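Local coordinates for protein beta-N-acetylglucosaminidase Nag2 (Vibrio harveyi, PDB 6EZR) that probably hydrolyses terminal non-reducing N-acetyl-D-hexosamine residues of N-acetyl-beta-D-hexosaminides, as a glycoside hydrolase of family 20, at residues A[260-265]-A[558-563]; A[514-519]-A[568-573]. All coordinates share one frame; numbering follows the deposited sequence.

Contact 1. Residues A[260-265]-A[558-563]; sequences SPRFRY and YEPLAE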
loop_
_atom_site.group_PDB
_atom_site.type_symbol
_atom_site.label_atom_id
_atom_site.label_comp_id
_atom_site.label_asym_id
_atom_site.label_seq_id
_atom_site.Cartn_x
_atom_site.Cartn_y
_atom_site.Cartn_z
ATOM N N SER A 260 10.958 -7.314 23.243
ATOM C CA SER A 260 10.114 -8.315 22.612
ATOM C C SER A 260 8.900 -7.613 21.980
ATOM O O SER A 260 8.487 -6.560 22.458
ATOM C CB SER A 260 9.683 -9.395 23.620
ATOM O OG SER A 260 8.593 -8.989 24.433
ATOM N N PRO A 261 8.335 -8.192 20.907
ATOM C CA PRO A 261 7.241 -7.547 20.180
ATOM C C PRO A 261 5.902 -7.542 20.927
ATOM O O PRO A 261 5.503 -8.565 21.482
ATOM C CB PRO A 261 7.128 -8.390 18.906
ATOM C CG PRO A 261 7.665 -9.729 19.278
ATOM C CD PRO A 261 8.746 -9.463 20.277
ATOM N N ARG A 262 5.215 -6.400 20.927
ATOM C CA ARG A 262 3.840 -6.319 21.448
ATOM C C ARG A 262 2.874 -7.209 20.670
ATOM O O ARG A 262 2.085 -7.921 21.271
ATOM C CB ARG A 262 3.303 -4.881 21.433
ATOM C CG ARG A 262 2.406 -4.549 22.616
ATOM C CD ARG A 262 0.924 -4.494 22.315
ATOM N NE ARG A 262 0.501 -3.130 22.005
ATOM C CZ ARG A 262 -0.701 -2.603 22.263
ATOM N NH1 ARG A 262 -0.930 -1.338 21.913
ATOM N NH2 ARG A 262 -1.674 -3.305 22.863
ATOM N N PHE A 263 2.954 -7.157 19.341
ATOM C CA PHE A 263 2.098 -7.958 18.442
ATOM C C PHE A 263 2.911 -8.913 17.558
ATOM O O PHE A 263 4.042 -8.597 17.180
ATOM C CB PHE A 263 1.267 -7.034 17.554
ATOM C CG PHE A 263 0.200 -6.285 18.292
ATOM C CD1 PHE A 263 -0.936 -6.938 18.741
ATOM C CD2 PHE A 263 0.324 -4.926 18.536
ATOM C CE1 PHE A 263 -1.934 -6.255 19.415
ATOM C CE2 PHE A 263 -0.668 -4.229 19.205
ATOM C CZ PHE A 263 -1.800 -4.895 19.647
ATOM N N ARG A 264 2.324 -10.065 17.228
ATOM C CA ARG A 264 2.987 -11.078 16.385
ATOM C C ARG A 264 3.069 -10.667 14.906
ATOM O O ARG A 264 4.115 -10.823 14.270
ATOM C CB ARG A 264 2.289 -12.443 16.516
ATOM C CG ARG A 264 2.383 -13.031 17.920
ATOM C CD ARG A 264 1.833 -14.452 18.045
ATOM N NE ARG A 264 0.497 -14.645 17.463
ATOM C CZ ARG A 264 -0.652 -14.197 17.978
ATOM N NH1 ARG A 264 -0.679 -13.483 19.103
ATOM N NH2 ARG A 264 -1.796 -14.456 17.347
ATOM N N TYR A 265 1.959 -10.163 14.372
ATOM C CA TYR A 265 1.872 -9.711 12.985
ATOM C C TYR A 265 2.113 -8.200 12.961
ATOM O O TYR A 265 1.350 -7.442 13.559
ATOM C CB TYR A 265 0.497 -10.058 12.424
ATOM C CG TYR A 265 0.286 -9.780 10.941
ATOM C CD1 TYR A 265 0.050 -8.487 10.472
ATOM C CD2 TYR A 265 0.269 -10.821 10.014
ATOM C CE1 TYR A 265 -0.169 -8.239 9.120
ATOM C CE2 TYR A 265 0.045 -10.585 8.667
ATOM C CZ TYR A 265 -0.165 -9.295 8.217
ATOM O OH TYR A 265 -0.364 -9.067 6.871
ATOM N N TYR A 558 -2.435 6.735 17.512
ATOM C CA TYR A 558 -3.045 5.428 17.323
ATOM C C TYR A 558 -2.446 4.439 18.313
ATOM O O TYR A 558 -1.315 3.984 18.138
ATOM C CB TYR A 558 -2.837 4.936 15.890
ATOM C CG TYR A 558 -3.340 3.531 15.632
ATOM C CD1 TYR A 558 -4.609 3.130 16.047
ATOM C CD2 TYR A 558 -2.550 2.608 14.955
ATOM C CE1 TYR A 558 -5.063 1.846 15.804
ATOM C CE2 TYR A 558 -2.996 1.325 14.699
ATOM C CZ TYR A 558 -4.250 0.944 15.124
ATOM O OH TYR A 558 -4.677 -0.340 14.871
ATOM N N GLU A 559 -3.219 4.150 19.361
ATOM C CA GLU A 559 -2.854 3.206 20.410
ATOM C C GLU A 559 -3.769 1.983 20.294
ATOM O O GLU A 559 -4.879 1.987 20.833
ATOM C CB GLU A 559 -2.963 3.884 21.787
ATOM C CG GLU A 559 -1.731 4.721 22.141
ATOM C CD GLU A 559 -1.915 5.618 23.362
ATOM O OE1 GLU A 559 -2.885 6.405 23.387
ATOM O OE2 GLU A 559 -1.069 5.553 24.288
ATOM N N PRO A 560 -3.316 0.936 19.571
ATOM C CA PRO A 560 -4.216 -0.196 19.309
ATOM C C PRO A 560 -4.585 -0.972 20.572
ATOM O O PRO A 560 -3.726 -1.232 21.427
ATOM C CB PRO A 560 -3.434 -1.067 18.312
ATOM C CG PRO A 560 -2.009 -0.678 18.471
ATOM C CD PRO A 560 -1.983 0.740 18.964
ATOM N N LEU A 561 -5.872 -1.294 20.679
ATOM C CA LEU A 561 -6.437 -2.052 21.801
ATOM C C LEU A 561 -6.108 -1.435 23.173
ATOM O O LEU A 561 -5.740 -2.146 24.108
ATOM C CB LEU A 561 -5.954 -3.508 21.739
ATOM C CG LEU A 561 -6.153 -4.270 20.429
ATOM C CD1 LEU A 561 -5.513 -5.635 20.562
ATOM C CD2 LEU A 561 -7.622 -4.420 20.075
ATOM N N ALA A 562 -6.251 -0.114 23.277
ATOM C CA ALA A 562 -5.878 0.634 24.488
ATOM C C ALA A 562 -6.718 0.241 25.710
ATOM O O ALA A 562 -6.172 0.054 26.800
ATOM C CB ALA A 562 -5.965 2.137 24.240
ATOM N N GLU A 563 -8.030 0.089 25.508
ATOM C CA GLU A 563 -8.972 -0.291 26.582
ATOM C C GLU A 563 -9.274 -1.806 26.677
ATOM O O GLU A 563 -10.236 -2.198 27.335
ATOM C CB GLU A 563 -10.279 0.521 26.455
ATOM C CG GLU A 563 -10.335 1.755 27.350
ATOM C CD GLU A 563 -10.620 1.436 28.822
ATOM O OE1 GLU A 563 -10.013 2.084 29.704
ATOM O OE2 GLU A 563 -11.450 0.542 29.110
#
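Arg262 and Phe263 reach side by side toward the turn at Pro560 and Leu561, one making the polar and the other the apolar half of the contact. The backbones stay well apart, with Phe263 CA and Pro560 CA 10.0 Å from each other; the side chains of Arg262 and Phe263 span the gap, one ending on a backbone carbonyl, the other on side chains.

The polar half converges on a single carbonyl. Arg262 NH1 donates to Pro560 O at 2.8 Å, and Arg262 NH2 adds a weak bond to the same oxygen at 3.3 Å. NH1 lies in the carbonyl plane on a lone pair of the oxygen, with a C=O...N angle of 144°. The fork is not flat, however: the oxygen sits 28° out of the guanidinium plane. Bends at chi2 (-104°) and chi3 swing the arginine chain round, and Phe263 CE2 lies 3.2 Å above one face of the Arg262 guanidinium, off its centre toward the rim.

The apolar half is made by the far end of the Phe263 ring. Phe263 CE1 meets Leu561 CD1 at 3.8 Å, the methyl approaching the ring edge near its plane, while Phe263 CE2 touches Pro560 CG obliquely at 3.9 Å. The proline ring is thus shared, since Pro560 CG also lies 3.7 Å from Arg262 NH1. Ile577 of strand 574-581 packs on both Phe263 and Pro560.

Glu559 to Ala562 form a type II beta turn, whose Leu561 N is held by the carboxylate of Glu508. Segment 260-265 leads into strand 265-271 of the TIM barrel, and the contact ties this entry to the loop before strand 574-581, its parallel neighbour. Chemically, one good and one weak N-H bond to a carbonyl beside a buried aromatic imply, between these two segments, a polar grip beside an apolar one.

Contact 2. Residues A[514-519]-A[568-573]; sequences CARQGF and DPIRKR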
loop_
_atom_site.group_PDB
_atom_site.type_symbol
_atom_site.label_atom_id
_atom_site.label_comp_id
_atom_site.label_asym_id
_atom_site.label_seq_id
_atom_site.Cartn_x
_atom_site.Cartn_y
_atom_site.Cartn_z
ATOM N N CYS A 514 -15.651 -8.739 15.183
ATOM C CA CYS A 514 -15.260 -9.816 14.288
ATOM C C CYS A 514 -14.469 -10.902 15.040
ATOM O O CYS A 514 -14.740 -12.089 14.880
ATOM C CB CYS A 514 -14.478 -9.230 13.114
ATOM S SG CYS A 514 -13.797 -10.422 11.963
ATOM N N ALA A 515 -13.525 -10.484 15.878
ATOM C CA ALA A 515 -12.769 -11.409 16.733
ATOM C C ALA A 515 -13.666 -12.292 17.622
ATOM O O ALA A 515 -13.448 -13.496 17.718
ATOM C CB ALA A 515 -11.773 -10.638 17.581
ATOM N N ARG A 516 -14.684 -11.697 18.236
ATOM C CA ARG A 516 -15.576 -12.441 19.127
ATOM C C ARG A 516 -16.513 -13.437 18.412
ATOM O O ARG A 516 -17.045 -14.345 19.057
ATOM C CB ARG A 516 -16.353 -11.484 20.033
ATOM C CG ARG A 516 -15.470 -10.825 21.087
ATOM C CD ARG A 516 -16.267 -10.009 22.092
ATOM N NE ARG A 516 -17.044 -8.965 21.436
ATOM C CZ ARG A 516 -16.738 -7.671 21.449
ATOM N NH1 ARG A 516 -15.672 -7.227 22.106
ATOM N NH2 ARG A 516 -17.514 -6.816 20.804
ATOM N N GLN A 517 -16.705 -13.284 17.096
ATOM C CA GLN A 517 -17.427 -14.295 16.295
ATOM C C GLN A 517 -16.576 -15.545 16.031
ATOM O O GLN A 517 -17.110 -16.580 15.640
ATOM C CB GLN A 517 -17.927 -13.740 14.952
ATOM C CG GLN A 517 -18.882 -12.545 15.007
ATOM C CD GLN A 517 -20.038 -12.691 15.996
ATOM O OE1 GLN A 517 -20.566 -13.788 16.204
ATOM N NE2 GLN A 517 -20.447 -11.572 16.600
ATOM N N GLY A 518 -15.263 -15.442 16.229
ATOM C CA GLY A 518 -14.342 -16.569 16.071
ATOM C C GLY A 518 -13.200 -16.345 15.097
ATOM O O GLY A 518 -12.250 -17.127 15.081
ATOM N N PHE A 519 -13.285 -15.297 14.278
ATOM C CA PHE A 519 -12.247 -15.005 13.286
ATOM C C PHE A 519 -10.961 -14.510 13.955
ATOM O O PHE A 519 -11.007 -13.833 14.976
ATOM C CB PHE A 519 -12.703 -13.922 12.312
ATOM C CG PHE A 519 -13.935 -14.265 11.511
ATOM C CD1 PHE A 519 -13.834 -14.976 10.319
ATOM C CD2 PHE A 519 -15.193 -13.816 11.913
ATOM C CE1 PHE A 519 -14.962 -15.261 9.566
ATOM C CE2 PHE A 519 -16.324 -14.098 11.161
ATOM C CZ PHE A 519 -16.210 -14.820 9.986
ATOM N N ASP A 568 -6.792 -10.423 28.525
ATOM C CA ASP A 568 -8.100 -10.665 27.916
ATOM C C ASP A 568 -8.014 -11.839 26.929
ATOM O O ASP A 568 -7.110 -11.865 26.087
ATOM C CB ASP A 568 -8.585 -9.404 27.193
ATOM C CG ASP A 568 -10.083 -9.417 26.908
ATOM O OD1 ASP A 568 -10.583 -10.355 26.252
ATOM O OD2 ASP A 568 -10.762 -8.462 27.329
ATOM N N PRO A 569 -8.950 -12.811 27.025
ATOM C CA PRO A 569 -8.928 -13.944 26.085
ATOM C C PRO A 569 -9.092 -13.576 24.598
ATOM O O PRO A 569 -8.658 -14.344 23.738
ATOM C CB PRO A 569 -10.111 -14.808 26.552
ATOM C CG PRO A 569 -11.011 -13.864 27.272
ATOM C CD PRO A 569 -10.070 -12.940 27.981
ATOM N N ILE A 570 -9.711 -12.426 24.309
ATOM C CA ILE A 570 -9.915 -11.970 22.927
ATOM C C ILE A 570 -8.619 -11.628 22.183
ATOM O O ILE A 570 -8.591 -11.651 20.949
ATOM C CB ILE A 570 -10.886 -10.761 22.848
ATOM C CG1 ILE A 570 -11.665 -10.820 21.522
ATOM C CG2 ILE A 570 -10.163 -9.425 23.118
ATOM C CD1 ILE A 570 -12.231 -9.504 21.047
ATOM N N ARG A 571 -7.564 -11.309 22.931
ATOM C CA ARG A 571 -6.267 -10.989 22.330
ATOM C C ARG A 571 -5.578 -12.168 21.658
ATOM O O ARG A 571 -4.664 -11.977 20.853
ATOM C CB ARG A 571 -5.320 -10.335 23.342
ATOM C CG ARG A 571 -5.330 -8.822 23.241
ATOM C CD ARG A 571 -3.930 -8.224 23.325
ATOM N NE ARG A 571 -4.020 -6.807 23.660
ATOM C CZ ARG A 571 -4.414 -6.334 24.845
ATOM N NH1 ARG A 571 -4.475 -5.024 25.037
ATOM N NH2 ARG A 571 -4.752 -7.153 25.844
ATOM N N LYS A 572 -6.017 -13.385 21.983
ATOM C CA LYS A 572 -5.573 -14.585 21.271
ATOM C C LYS A 572 -5.976 -14.555 19.793
ATOM O O LYS A 572 -5.302 -15.162 18.963
ATOM C CB LYS A 572 -6.124 -15.855 21.930
ATOM C CG LYS A 572 -5.378 -16.274 23.193
ATOM C CD LYS A 572 -5.550 -17.759 23.509
ATOM C CE LYS A 572 -6.903 -18.061 24.144
ATOM N NZ LYS A 572 -7.273 -19.497 24.004
ATOM N N ARG A 573 -7.071 -13.854 19.485
ATOM C CA ARG A 573 -7.579 -13.690 18.110
ATOM C C ARG A 573 -7.014 -12.484 17.334
ATOM O O ARG A 573 -7.159 -12.430 16.118
ATOM C CB ARG A 573 -9.106 -13.595 18.125
ATOM C CG ARG A 573 -9.801 -14.795 18.749
ATOM C CD ARG A 573 -10.384 -15.762 17.736
ATOM N NE ARG A 573 -10.931 -16.940 18.414
ATOM C CZ ARG A 573 -12.078 -16.983 19.106
ATOM N NH1 ARG A 573 -12.863 -15.908 19.233
ATOM N NH2 ARG A 573 -12.451 -18.125 19.682
#
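One carbonyl at the end of a helix takes two donors from opposite faces of its plane: Ala515 O accepts from Gly518 N, within the Schellman motif that ends helix 508-517, and from Arg573 NH1. Arg573 NH1 lies 2.9 Å from Ala515 O, with an N-H...O angle of 139°, and the donor stands 23° off the carbonyl plane.

Arg573 lies along the helix end. Its chain bends at chi2 (-102°), which brings Arg573 CD to 3.4 Å from Phe519 O, and carries one guanidinium face over Gly518 CA, 3.5 Å from the plane and toward the rim. Gly518, whose phi is positive as the Schellman motif requires, lies with its CA against that face.

Ile570 supplies the apolar part. Ile570 CD1 touches Ala515 CB at 3.7 Å and, in the Arg516 conformer described, Arg516 CG at 3.5 Å; the two approach the methyl from roughly perpendicular directions. An Asx turn, in which Asp568 OD1 accepts from Ile570 N, fixes the start of the 3-10 segment carrying this side chain.

Beyond the two segments, Lys498 NZ bonds to Gln517 O and Phe519 packs on Ile502 of strand 501-504. Arg573, just ahead of strand 574-581, bonds through its backbone to Val521 of the neighbouring parallel strand 521-523, as the 3-10 turn docks against the end of helix 508-517.

How the contacts relate
Contacts 1 and 2 have centres 14 Å apart and share the excursion between helix 552-556 and strand 574-581: its earlier part meets segment 260-265, its later part the end of helix 508-517. Their segments alternate along the chain. Arg571 may link them, though tentatively, because it has two conformers: in the one described it packs on Leu561, and its guanidinium bonds to Val564 O and Pro565 O. Contact 1 is away from the annotated sites; in contact 2 the Phe519 side chain is about 12 Å from that of Glu438, the predicted proton donor. Contact 1 lies at the entry to strand 265-271 and contact 2 just before strand 574-581, its parallel neighbour in the barrel.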